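Local coordinates for protein thymidylate synthase ThyX (Streptomyces cacaoi subsp. asoensis, PDB 4P5A) that methylates UMP and dUMP as a flavin-dependent homotetramer of the ThyX family, probably drawing the carbon from methylenetetrahydrofolate with NADPH as reductant, at residues 51-56 with 228-233; 82-85 with 89-92; 100-105 with 167-172. All coordinates share one frame; numbering follows the deposited sequence.

Contact 1 (51-56 with 228-233); sequences GLIRYL and HEAFTA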
ATOM      1  N   GLY B  51      29.040   6.882  -2.633  1.00 13.43           N
ATOM      2  CA  GLY B  51      28.983   6.130  -3.921  1.00 15.21           C
ATOM      3  C   GLY B  51      27.766   5.214  -4.115  1.00 12.93           C
ATOM      4  O   GLY B  51      27.073   5.305  -5.147  1.00 12.56           O
ATOM      5  N   LEU B  52      27.467   4.405  -3.105  1.00 10.87           N
ATOM      6  CA  LEU B  52      26.392   3.463  -3.231  1.00 13.89           C
ATOM      7  C   LEU B  52      25.018   4.209  -3.252  1.00 11.00           C
ATOM      8  O   LEU B  52      24.123   3.899  -4.068  1.00 12.53           O
ATOM      9  CB  LEU B  52      26.458   2.542  -2.052  1.00 13.70           C
ATOM     10  CG  LEU B  52      25.543   1.266  -2.139  1.00 18.79           C
ATOM     11  CD1 LEU B  52      25.115   0.779  -0.806  1.00 24.29           C
ATOM     12  CD2 LEU B  52      24.899   0.775  -3.416  1.00 20.76           C
ATOM     13  N   ILE B  53      24.900   5.199  -2.400  1.00  9.51           N
ATOM     14  CA  ILE B  53      23.609   5.899  -2.272  1.00 11.03           C
ATOM     15  C   ILE B  53      23.351   6.643  -3.556  1.00 13.19           C
ATOM     16  O   ILE B  53      22.223   6.682  -3.987  1.00 12.55           O
ATOM     17  CB  ILE B  53      23.601   6.785  -1.041  1.00 10.96           C
ATOM     18  CG1 ILE B  53      23.371   5.804   0.184  1.00 13.37           C
ATOM     19  CG2 ILE B  53      22.537   7.918  -1.061  1.00  9.98           C
ATOM     20  CD1 ILE B  53      23.516   6.422   1.573  1.00 15.11           C
ATOM     21  N   ARG B  54      24.374   7.257  -4.134  1.00 12.12           N
ATOM     22  CA  ARG B  54      24.164   7.974  -5.441  1.00 13.29           C
ATOM     23  C   ARG B  54      23.778   7.023  -6.535  1.00 12.39           C
ATOM     24  O   ARG B  54      22.850   7.342  -7.290  1.00 13.13           O
ATOM     25  CB  ARG B  54      25.368   8.825  -5.787  1.00 10.73           C
ATOM     26  CG  ARG B  54      25.569  10.030  -4.818  1.00 10.81           C
ATOM     27  CD  ARG B  54      26.924  10.760  -5.155  1.00 18.77           C
ATOM     28  NE  ARG B  54      27.105  11.144  -6.589  1.00 25.13           N
ATOM     29  CZ  ARG B  54      26.614  12.254  -7.172  1.00 29.16           C
ATOM     30  NH1 ARG B  54      26.934  12.532  -8.475  1.00 27.89           N
ATOM     31  NH2 ARG B  54      25.855  13.122  -6.473  1.00 25.32           N
ATOM     32  N   TYR B  55      24.357   5.845  -6.562  1.00 11.99           N
ATOM     33  CA  TYR B  55      24.023   4.821  -7.507  1.00 13.54           C
ATOM     34  C   TYR B  55      22.565   4.387  -7.311  1.00 13.95           C
ATOM     35  O   TYR B  55      21.765   4.323  -8.277  1.00 14.37           O
ATOM     36  CB  TYR B  55      24.948   3.609  -7.369  1.00 14.41           C
ATOM     37  CG  TYR B  55      24.419   2.402  -8.128  1.00 19.60           C
ATOM     38  CD1 TYR B  55      24.523   2.304  -9.538  1.00 24.91           C
ATOM     39  CD2 TYR B  55      23.791   1.374  -7.442  1.00 23.65           C
ATOM     40  CE1 TYR B  55      23.972   1.148 -10.223  1.00 27.88           C
ATOM     41  CE2 TYR B  55      23.248   0.251  -8.089  1.00 30.44           C
ATOM     42  CZ  TYR B  55      23.329   0.138  -9.472  1.00 32.06           C
ATOM     43  OH  TYR B  55      22.757  -1.002 -10.051  1.00 35.18           O
ATOM     44  N   LEU B  56      22.173   4.138  -6.059  1.00 11.99           N
ATOM     45  CA  LEU B  56      20.762   3.725  -5.917  1.00 11.98           C
ATOM     46  C   LEU B  56      19.831   4.826  -6.309  1.00 12.40           C
ATOM     47  O   LEU B  56      18.732   4.525  -6.825  1.00 13.87           O
ATOM     48  CB  LEU B  56      20.427   3.387  -4.420  1.00 11.79           C
ATOM     49  CG  LEU B  56      21.304   2.259  -3.855  1.00 13.41           C
ATOM     50  CD1 LEU B  56      21.269   2.240  -2.339  1.00 12.69           C
ATOM     51  CD2 LEU B  56      20.946   0.875  -4.428  1.00 14.94           C
ATOM     52  N   HIS B 228      20.036  12.747   1.848  1.00  7.16           N
ATOM     53  CA  HIS B 228      19.469  14.028   1.588  1.00  9.36           C
ATOM     54  C   HIS B 228      20.260  14.772   0.481  1.00 10.89           C
ATOM     55  O   HIS B 228      19.658  15.347  -0.477  1.00  9.90           O
ATOM     56  CB  HIS B 228      19.402  14.809   2.872  1.00  9.94           C
ATOM     57  CG  HIS B 228      18.921  16.192   2.656  1.00 11.33           C
ATOM     58  ND1 HIS B 228      19.805  17.200   2.407  1.00 11.96           N
ATOM     59  CD2 HIS B 228      17.677  16.708   2.404  1.00 15.57           C
ATOM     60  CE1 HIS B 228      19.131  18.343   2.242  1.00 21.12           C
ATOM     61  NE2 HIS B 228      17.833  18.067   2.210  1.00 20.31           N
ATOM     62  N   GLU B 229      21.618  14.715   0.545  1.00  9.23           N
ATOM     63  CA  GLU B 229      22.391  15.339  -0.540  1.00 12.16           C
ATOM     64  C   GLU B 229      22.142  14.708  -1.868  1.00 10.67           C
ATOM     65  O   GLU B 229      21.968  15.449  -2.900  1.00 12.56           O
ATOM     66  CB  GLU B 229      23.914  15.307  -0.291  1.00 13.08           C
ATOM     67  CG  GLU B 229      24.244  16.182   0.860  1.00 23.01           C
ATOM     68  CD  GLU B 229      24.096  17.672   0.612  1.00 34.56           C
ATOM     69  OE1 GLU B 229      25.000  18.210  -0.114  1.00 42.90           O
ATOM     70  OE2 GLU B 229      23.134  18.305   1.191  1.00 35.75           O
ATOM     71  N   ALA B 230      22.101  13.387  -1.901  1.00 10.81           N
ATOM     72  CA  ALA B 230      21.853  12.664  -3.185  1.00  9.55           C
ATOM     73  C   ALA B 230      20.437  12.961  -3.737  1.00  8.66           C
ATOM     74  O   ALA B 230      20.249  13.103  -4.934  1.00  9.55           O
ATOM     75  CB  ALA B 230      21.999  11.092  -2.970  1.00  9.28           C
ATOM     76  N   PHE B 231      19.420  13.000  -2.854  1.00  7.35           N
ATOM     77  CA  PHE B 231      18.064  13.274  -3.316  1.00 10.29           C
ATOM     78  C   PHE B 231      18.045  14.606  -4.064  1.00 11.08           C
ATOM     79  O   PHE B 231      17.433  14.721  -5.111  1.00 13.02           O
ATOM     80  CB  PHE B 231      17.221  13.435  -2.077  1.00  9.82           C
ATOM     81  CG  PHE B 231      15.744  13.798  -2.361  1.00  8.95           C
ATOM     82  CD1 PHE B 231      15.209  14.974  -1.758  1.00 11.58           C
ATOM     83  CD2 PHE B 231      14.932  12.946  -3.186  1.00  7.69           C
ATOM     84  CE1 PHE B 231      13.835  15.363  -1.951  1.00 10.49           C
ATOM     85  CE2 PHE B 231      13.588  13.366  -3.401  1.00  8.83           C
ATOM     86  CZ  PHE B 231      13.049  14.521  -2.803  1.00 12.87           C
ATOM     87  N   THR B 232      18.685  15.626  -3.492  1.00  9.43           N
ATOM     88  CA  THR B 232      18.660  16.933  -4.183  1.00 13.66           C
ATOM     89  C   THR B 232      19.527  16.941  -5.425  1.00 13.30           C
ATOM     90  O   THR B 232      19.090  17.476  -6.468  1.00 12.81           O
ATOM     91  CB  THR B 232      18.999  18.058  -3.199  1.00 17.26           C
ATOM     92  OG1 THR B 232      17.836  18.265  -2.382  1.00 17.64           O
ATOM     93  CG2 THR B 232      19.186  19.429  -3.912  1.00 20.07           C
ATOM     94  N   ALA B 233      20.618  16.234  -5.386  1.00 11.14           N
ATOM     95  CA  ALA B 233      21.557  16.167  -6.565  1.00 14.11           C
ATOM     96  C   ALA B 233      20.879  15.564  -7.764  1.00 15.22           C
ATOM     97  O   ALA B 233      21.208  15.949  -8.941  1.00 14.98           O
ATOM     98  CB  ALA B 233      22.746  15.337  -6.238  1.00 13.36           C
TER
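Arg54 and Ala230 mark the nearest backbone approach, CA to CA 5.7 Å, where the helical segments 51-56 and 228-233 run roughly the same way with axes 9.4 Å apart and a signed crossing angle of -37°. The evidence for packing is three side-chain contacts. Ile53 points at the other helix; with CG1 beside the backbone N (chi1 -78°), its CG2 branch is the one set against Ala230, at 3.7 Å from that residue's CB. The Ala230 methyl, CB, also lies, more loosely, 4.2 Å from Arg54 CG. Farther out, the arginine chain bends at chi3 (52°) and brings NH2 to 3.8 Å from Ala233 CB, which sits at the guanidinium edge, near its plane. Ile53 also rests on Val226 and Thr227, so it packs along the earlier part of helix 225-233 too, while helix 23-30 meets it through Asp23 and Phe234 adjoins Arg54. This is plain packing of helix 48-58 on the C-terminal helix 225-233. Between the two segments the contact is made by methyl groups and aliphatic carbon, with the guanidinium set against a methyl instead of a carboxylate, which implies that shape, not charge pairing, joins them.

Contact 2 (82-85 with 89-92); sequences RHLM and TWSF. With 5BU (5-bromo-uridine-5'-monophosphate), chain F.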
ATOM      1  N   ARG B  82      -5.278  17.477   5.780  1.00  9.14           N
ATOM      2  CA  ARG B  82      -5.844  16.752   4.637  1.00  7.30           C
ATOM      3  C   ARG B  82      -4.777  16.496   3.577  1.00  8.31           C
ATOM      4  O   ARG B  82      -4.810  15.367   3.044  1.00  8.99           O
ATOM      5  CB  ARG B  82      -7.057  17.418   3.978  1.00  9.01           C
ATOM      6  CG  ARG B  82      -8.171  17.652   5.046  1.00 11.89           C
ATOM      7  CD  ARG B  82      -9.532  17.148   4.432  1.00 22.22           C
ATOM      8  NE  ARG B  82     -10.033  17.844   3.341  1.00 26.94           N
ATOM      9  CZ  ARG B  82     -10.795  17.306   2.372  1.00 28.33           C
ATOM     10  NH1 ARG B  82     -11.284  18.110   1.521  1.00 28.73           N
ATOM     11  NH2 ARG B  82     -11.043  16.004   2.241  1.00 24.37           N
ATOM     12  N   HIS B  83      -3.980  17.487   3.192  1.00  8.75           N
ATOM     13  CA  HIS B  83      -2.939  17.279   2.206  1.00  8.93           C
ATOM     14  C   HIS B  83      -1.941  16.196   2.689  1.00  9.15           C
ATOM     15  O   HIS B  83      -1.625  15.316   1.896  1.00  6.81           O
ATOM     16  CB  HIS B  83      -2.214  18.595   1.865  1.00  7.33           C
ATOM     17  CG  HIS B  83      -3.166  19.634   1.368  1.00 10.03           C
ATOM     18  ND1 HIS B  83      -2.809  20.970   1.227  1.00 12.62           N
ATOM     19  CD2 HIS B  83      -4.436  19.520   0.922  1.00 10.59           C
ATOM     20  CE1 HIS B  83      -3.833  21.629   0.723  1.00 13.42           C
ATOM     21  NE2 HIS B  83      -4.817  20.771   0.481  1.00 11.51           N
ATOM     22  N   LEU B  84      -1.487  16.326   3.918  1.00  7.37           N
ATOM     23  CA  LEU B  84      -0.500  15.348   4.492  1.00  8.01           C
ATOM     24  C   LEU B  84      -1.112  13.959   4.423  1.00  7.46           C
ATOM     25  O   LEU B  84      -0.409  13.000   4.008  1.00  8.24           O
ATOM     26  CB  LEU B  84      -0.229  15.693   5.964  1.00  6.51           C
ATOM     27  CG  LEU B  84       0.666  14.666   6.673  1.00  7.41           C
ATOM     28  CD1 LEU B  84       2.003  14.481   5.929  1.00  8.71           C
ATOM     29  CD2 LEU B  84       0.983  15.286   8.048  1.00  9.21           C
ATOM     30  N   MET B  85      -2.403  13.836   4.822  1.00  7.24           N
ATOM     31  CA  MET B  85      -2.942  12.468   4.901  1.00  9.64           C
ATOM     32  C   MET B  85      -3.322  11.777   3.596  1.00 10.71           C
ATOM     33  O   MET B  85      -3.755  10.617   3.622  1.00 11.20           O
ATOM     34  CB  MET B  85      -4.099  12.480   5.827  1.00 11.02           C
ATOM     35  CG  MET B  85      -3.493  12.749   7.281  1.00 10.85           C
ATOM     36  SD  MET B  85      -4.770  12.741   8.629  1.00 20.40           S
ATOM     37  CE  MET B  85      -4.940  11.087   8.619  1.00 17.95           C
ATOM     38  N   THR B  89       1.411   5.905   1.820  1.00  7.22           N
ATOM     39  CA  THR B  89       2.537   5.087   2.297  1.00  9.04           C
ATOM     40  C   THR B  89       2.982   5.463   3.726  1.00 11.50           C
ATOM     41  O   THR B  89       3.914   4.870   4.206  1.00 13.80           O
ATOM     42  CB  THR B  89       3.742   5.322   1.425  1.00 12.03           C
ATOM     43  OG1 THR B  89       3.922   6.721   1.101  1.00 17.16           O
ATOM     44  CG2 THR B  89       3.474   4.748   0.061  1.00 11.60           C
ATOM     45  N   TRP B  90       2.340   6.451   4.338  1.00  6.85           N
ATOM     46  CA  TRP B  90       2.692   6.865   5.700  1.00  6.73           C
ATOM     47  C   TRP B  90       1.704   6.228   6.718  1.00  7.88           C
ATOM     48  O   TRP B  90       0.684   5.656   6.311  1.00  9.63           O
ATOM     49  CB  TRP B  90       2.481   8.383   5.803  1.00  8.81           C
ATOM     50  CG  TRP B  90       3.548   9.209   5.055  1.00  8.37           C
ATOM     51  CD1 TRP B  90       3.911   9.123   3.722  1.00 10.80           C
ATOM     52  CD2 TRP B  90       4.242  10.273   5.626  1.00  7.09           C
ATOM     53  NE1 TRP B  90       4.871  10.141   3.458  1.00  6.31           N
ATOM     54  CE2 TRP B  90       5.099  10.815   4.648  1.00  6.43           C
ATOM     55  CE3 TRP B  90       4.316  10.766   6.942  1.00  6.09           C
ATOM     56  CZ2 TRP B  90       5.955  11.923   4.905  1.00  9.34           C
ATOM     57  CZ3 TRP B  90       5.190  11.887   7.241  1.00  8.92           C
ATOM     58  CH2 TRP B  90       6.023  12.421   6.186  1.00 10.77           C
ATOM     59  N   SER B  91       2.026   6.347   8.009  1.00  7.87           N
ATOM     60  CA  SER B  91       1.133   5.962   9.075  1.00  6.49           C
ATOM     61  C   SER B  91       0.796   7.227   9.825  1.00  8.33           C
ATOM     62  O   SER B  91       1.663   8.055  10.040  1.00  8.47           O
ATOM     63  CB  SER B  91       1.878   5.014  10.051  1.00  9.29           C
ATOM     64  OG  SER B  91       2.075   3.772   9.283  1.00  8.85           O
ATOM     65  N   PHE B  92      -0.454   7.362  10.241  1.00  7.71           N
ATOM     66  CA  PHE B  92      -0.943   8.590  10.946  1.00  6.63           C
ATOM     67  C   PHE B  92      -1.770   8.219  12.166  1.00  8.67           C
ATOM     68  O   PHE B  92      -2.441   7.159  12.149  1.00 10.72           O
ATOM     69  CB  PHE B  92      -1.878   9.389  10.019  1.00  8.27           C
ATOM     70  CG  PHE B  92      -1.207   9.823   8.748  1.00  8.68           C
ATOM     71  CD1 PHE B  92      -0.190  10.793   8.772  1.00 12.76           C
ATOM     72  CD2 PHE B  92      -1.581   9.224   7.488  1.00  9.15           C
ATOM     73  CE1 PHE B  92       0.445  11.215   7.615  1.00 11.61           C
ATOM     74  CE2 PHE B  92      -0.889   9.701   6.301  1.00  9.77           C
ATOM     75  CZ  PHE B  92       0.091  10.654   6.407  1.00 10.18           C
TER
HETATM   76  P   5BU F 302      -8.281  21.192  -1.482  1.00 13.43           P
HETATM   77  OP1 5BU F 302      -9.721  21.503  -1.150  1.00 16.21           O
HETATM   78  OP2 5BU F 302      -7.829  21.615  -2.896  1.00 15.22           O
HETATM   79  OP3 5BU F 302      -7.267  21.652  -0.374  1.00 11.29           O
HETATM   80  O5' 5BU F 302      -8.181  19.554  -1.504  1.00 10.73           O
HETATM   81  C5' 5BU F 302      -9.207  18.848  -2.034  1.00 11.08           C
HETATM   82  C4' 5BU F 302      -8.801  17.279  -1.963  1.00 10.07           C
HETATM   83  O4' 5BU F 302      -7.611  17.091  -2.807  1.00 10.13           O
HETATM   84  C3' 5BU F 302      -8.357  16.865  -0.565  1.00 12.61           C
HETATM   85  O3' 5BU F 302      -8.547  15.429  -0.387  1.00 12.35           O
HETATM   86  C2' 5BU F 302      -6.860  17.127  -0.638  1.00 11.54           C
HETATM   87  O2' 5BU F 302      -6.163  16.300   0.321  1.00 11.64           O
HETATM   88  C1' 5BU F 302      -6.431  16.869  -2.065  1.00 11.01           C
HETATM   89  N1  5BU F 302      -5.448  17.840  -2.605  1.00  9.85           N
HETATM   90  C2  5BU F 302      -4.184  17.859  -2.022  1.00 11.33           C
HETATM   91  O2  5BU F 302      -3.935  16.954  -1.191  1.00 11.55           O
HETATM   92  N3  5BU F 302      -3.248  18.787  -2.316  1.00 12.18           N
HETATM   93  C4  5BU F 302      -3.545  19.777  -3.260  1.00 15.04           C
HETATM   94  O4  5BU F 302      -2.716  20.606  -3.538  1.00 16.79           O
HETATM   95  C5  5BU F 302      -4.836  19.735  -3.824  1.00 11.29           C
HETATM   96  C6  5BU F 302      -5.820  18.853  -3.526  1.00 11.98           C
HETATM   97 BR   5BU F 302      -5.210  20.963  -5.278  1.00 17.35          BR
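Met85 meets the Phe92 ring by a CH-pi and Met-aromatic contact. CG of Met85 stands 3.9 Å from the centroid of the Phe92 ring and 6° off its normal, hence over the centre of the face; SD of Met85 is more remote, 5.0 Å from that centroid. A bend at the last torsion (chi3 75°) turns the methyl back, and Met85 CE reaches 3.8 Å from Phe92 CB.

Apolar packing adds Leu84, whose CG comes within 3.6 Å of CE1 of Phe92, while its CD1 lies over one face of the Trp90 indole, 4.3 Å from CZ3 of Trp90. An alanine in place of Phe92 would probably open a gap beside Leu84 and take away the ring face on which Met85 CG rests.

The polar and face contacts of Arg82 and His83 go mainly to the 5-bromo-UMP. His83 NE2 donates to phosphate oxygen OP3 of the nucleotide at 2.7 Å and 166°, with the acceptor in the imidazole plane, while uracil N3 sits 3.5 Å above that plane, toward the rim. The Arg82 guanidinium turns one face to the ribose around C3' and has a second partner in Glu94 of the third subunit, a salt bridge.

The two segments bracket Arg86, His87 and Arg88, which open the ThyX signature RHRX7S. Behind them, Phe92 of strand 91-94 packs on Leu177 and Ala179 of strand 174-181, Leu84 of helix 78-84 touches Phe189 of helix 183-193, and Ile209 of helix 207-223 meets both His83 and Leu84.

Contact 3 (100-105 with 167-172); sequences REVGAA and LVLPVS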
ATOM      1  N   ARG B 100     -12.834  14.308  21.816  1.00 18.22           N
ATOM      2  CA  ARG B 100     -12.479  15.329  22.789  1.00 19.17           C
ATOM      3  C   ARG B 100     -12.903  16.686  22.243  1.00 20.32           C
ATOM      4  O   ARG B 100     -12.873  16.893  21.023  1.00 20.10           O
ATOM      5  CB  ARG B 100     -10.973  15.339  22.998  1.00 21.12           C
ATOM      6  CG  ARG B 100     -10.558  16.267  24.228  1.00 33.18           C
ATOM      7  CD  ARG B 100      -9.186  15.915  24.856  1.00 48.27           C
ATOM      8  NE  ARG B 100      -8.061  16.507  24.106  1.00 59.92           N
ATOM      9  CZ  ARG B 100      -7.442  17.668  24.399  1.00 65.06           C
ATOM     10  NH1 ARG B 100      -7.814  18.396  25.459  1.00 66.97           N
ATOM     11  NH2 ARG B 100      -6.435  18.107  23.631  1.00 65.24           N
ATOM     12  N   GLU B 101     -13.283  17.606  23.157  1.00 18.65           N
ATOM     13  CA  GLU B 101     -13.625  18.970  22.733  1.00 20.15           C
ATOM     14  C   GLU B 101     -12.439  19.649  22.074  1.00 18.85           C
ATOM     15  O   GLU B 101     -11.286  19.466  22.475  1.00 19.44           O
ATOM     16  CB  GLU B 101     -14.026  19.758  23.960  1.00 21.30           C
ATOM     17  CG  GLU B 101     -14.322  21.208  23.725  1.00 25.19           C
ATOM     18  CD  GLU B 101     -14.943  21.887  25.006  1.00 32.25           C
ATOM     19  OE1 GLU B 101     -14.871  23.153  25.072  1.00 33.90           O
ATOM     20  OE2 GLU B 101     -15.522  21.144  25.885  1.00 31.03           O
ATOM     21  N   VAL B 102     -12.731  20.449  21.039  1.00 16.80           N
ATOM     22  CA  VAL B 102     -11.688  21.022  20.250  1.00 17.11           C
ATOM     23  C   VAL B 102     -11.314  22.349  20.922  1.00 20.95           C
ATOM     24  O   VAL B 102     -12.220  23.098  21.397  1.00 20.54           O
ATOM     25  CB  VAL B 102     -12.241  21.337  18.805  1.00 17.49           C
ATOM     26  CG1 VAL B 102     -11.154  22.104  17.914  1.00 17.01           C
ATOM     27  CG2 VAL B 102     -12.723  19.979  18.121  1.00 16.08           C
ATOM     28  N   GLY B 103     -10.020  22.644  20.901  1.00 21.11           N
ATOM     29  CA  GLY B 103      -9.470  23.932  21.397  1.00 23.59           C
ATOM     30  C   GLY B 103      -9.750  25.075  20.460  1.00 24.15           C
ATOM     31  O   GLY B 103     -10.031  24.889  19.243  1.00 25.39           O
ATOM     32  N   ALA B 104      -9.589  26.289  20.971  1.00 24.76           N
ATOM     33  CA  ALA B 104     -10.004  27.417  20.168  1.00 24.75           C
ATOM     34  C   ALA B 104      -8.815  28.019  19.439  1.00 23.76           C
ATOM     35  O   ALA B 104      -8.589  29.197  19.509  1.00 24.00           O
ATOM     36  CB  ALA B 104     -10.706  28.498  21.054  1.00 28.07           C
ATOM     37  N   ALA B 105      -8.065  27.201  18.695  1.00 22.42           N
ATOM     38  CA  ALA B 105      -6.904  27.733  17.965  1.00 17.59           C
ATOM     39  C   ALA B 105      -7.174  27.565  16.525  1.00 16.01           C
ATOM     40  O   ALA B 105      -7.574  26.434  16.078  1.00 16.21           O
ATOM     41  CB  ALA B 105      -5.641  27.054  18.358  1.00 19.49           C
ATOM     42  N   LEU B 167     -19.445  20.193  13.657  1.00 13.67           N
ATOM     43  CA  LEU B 167     -19.857  20.571  12.316  1.00 14.29           C
ATOM     44  C   LEU B 167     -19.655  22.043  11.968  1.00 13.81           C
ATOM     45  O   LEU B 167     -19.483  22.379  10.799  1.00 12.44           O
ATOM     46  CB  LEU B 167     -21.290  20.167  12.075  1.00 15.15           C
ATOM     47  CG  LEU B 167     -21.505  18.811  11.398  1.00 20.06           C
ATOM     48  CD1 LEU B 167     -20.690  17.757  12.125  1.00 19.17           C
ATOM     49  CD2 LEU B 167     -23.049  18.549  11.588  1.00 22.07           C
ATOM     50  N   VAL B 168     -19.746  22.935  12.972  1.00 15.19           N
ATOM     51  CA  VAL B 168     -19.661  24.365  12.685  1.00 14.63           C
ATOM     52  C   VAL B 168     -18.226  24.904  12.612  1.00 15.25           C
ATOM     53  O   VAL B 168     -18.024  26.086  12.233  1.00 15.79           O
ATOM     54  CB  VAL B 168     -20.469  25.168  13.762  1.00 13.17           C
ATOM     55  CG1 VAL B 168     -21.973  24.741  13.621  1.00 18.98           C
ATOM     56  CG2 VAL B 168     -19.852  24.982  15.131  1.00 13.28           C
ATOM     57  N   LEU B 169     -17.225  24.071  12.945  1.00 12.57           N
ATOM     58  CA  LEU B 169     -15.804  24.574  13.030  1.00 12.32           C
ATOM     59  C   LEU B 169     -15.159  24.558  11.652  1.00 11.34           C
ATOM     60  O   LEU B 169     -15.434  23.638  10.832  1.00 12.92           O
ATOM     61  CB  LEU B 169     -14.926  23.765  14.037  1.00 13.02           C
ATOM     62  CG  LEU B 169     -15.484  23.768  15.481  1.00 13.89           C
ATOM     63  CD1 LEU B 169     -14.665  22.903  16.308  1.00 17.52           C
ATOM     64  CD2 LEU B 169     -15.372  25.145  16.045  1.00 15.34           C
ATOM     65  N   PRO B 170     -14.303  25.562  11.364  1.00 13.09           N
ATOM     66  CA  PRO B 170     -13.788  25.777  10.056  1.00 11.89           C
ATOM     67  C   PRO B 170     -12.606  24.843   9.786  1.00 12.38           C
ATOM     68  O   PRO B 170     -11.990  24.262  10.729  1.00 13.57           O
ATOM     69  CB  PRO B 170     -13.254  27.213  10.136  1.00 11.55           C
ATOM     70  CG  PRO B 170     -12.880  27.423  11.552  1.00 10.64           C
ATOM     71  CD  PRO B 170     -13.955  26.647  12.288  1.00 11.63           C
ATOM     72  N   VAL B 171     -12.246  24.739   8.525  1.00 12.60           N
ATOM     73  CA  VAL B 171     -11.111  23.883   8.135  1.00 12.98           C
ATOM     74  C   VAL B 171      -9.775  24.467   8.557  1.00 12.88           C
ATOM     75  O   VAL B 171      -8.698  23.801   8.431  1.00 11.63           O
ATOM     76  CB  VAL B 171     -11.122  23.581   6.632  1.00 12.66           C
ATOM     77  CG1 VAL B 171     -12.381  22.740   6.185  1.00 12.15           C
ATOM     78  CG2 VAL B 171     -10.991  24.872   5.835  1.00 14.67           C
ATOM     79  N   SER B 172      -9.779  25.693   9.104  1.00 13.20           N
ATOM     80  CA  SER B 172      -8.601  26.298   9.662  1.00 12.14           C
ATOM     81  C   SER B 172      -8.306  25.919  11.101  1.00 12.50           C
ATOM     82  O   SER B 172      -7.299  26.338  11.668  1.00 12.29           O
ATOM     83  CB  SER B 172      -8.766  27.831   9.587  1.00 14.56           C
ATOM     84  OG  SER B 172      -9.904  28.147  10.440  1.00 16.83           O
TER
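Val102 meets Leu169 where two loops of the ThyX fold run side by side, one holding an inverse gamma turn centred on Ala104, two residues after Val102; in the other, Leu169 follows directly on a 3-10 turn that ends at Val168. The touching parts run at 39° to each other, and the CA atoms of Val102 and Leu169 remain 9.0 Å apart, so the gap is bridged by side chains reaching toward each other tip to tip.

Followed outward, the valine gives the same answer at every atom. Its CB lies 3.8 Å from CD1 of Leu169; CG1, anti to the backbone N (chi1 175°), is 3.9 Å from that CD1; and CG2 closes the set at 4.0 Å from it. One leucine methyl thus nestles against the whole branched end of Val102. Leu169 CD1 is anti to CA (chi2 175°), which carries that methyl outward.

The contact lies beside the nucleotide pocket. Val102 also touches Ala97, and the side chain of Leu169 is about 4 Å from that of Arg166; both Ala97 and Arg166 belong to a nucleotide pocket shared between subunits. The valine backbone is tied separately, its N hydrogen-bonded to Tyr152 OH of helix 131-157.

Farther along, backbone hydrogen bonds of Ala105 with Tyr174 and of Ser172 with Tyr107 link the continuing chains. At this end the nearest approach of the two segments is between two carbonyl oxygens, Ala105 O and Ser172 O, 4.4 Å apart.

Overall arrangement
Contact 2 is the most central, about 9 Å from the chain's centre, and buried; contacts 1 and 3 are partly buried and lie on opposite sides of that centre, their centres about 42 Å apart. Along the chain, contact 1 closes a long loop that encloses the other two, which follow each other in series. Contact 1 joins helices 48-58 and 225-233; contact 2 joins the end of helix 78-84 to strand 91-94, which segment 89-92 enters; contact 3 joins two loops, 167-172 leading into strand 174-181, on which contact 2 packs. Chemistry tracks position: aliphatic packing with a peripheral arginine in contact 1, aromatic and sulfur packing beside bound nucleotide in contact 2, a single aliphatic pair in contact 3. Contacts 2 and 3 both adjoin the third subunit.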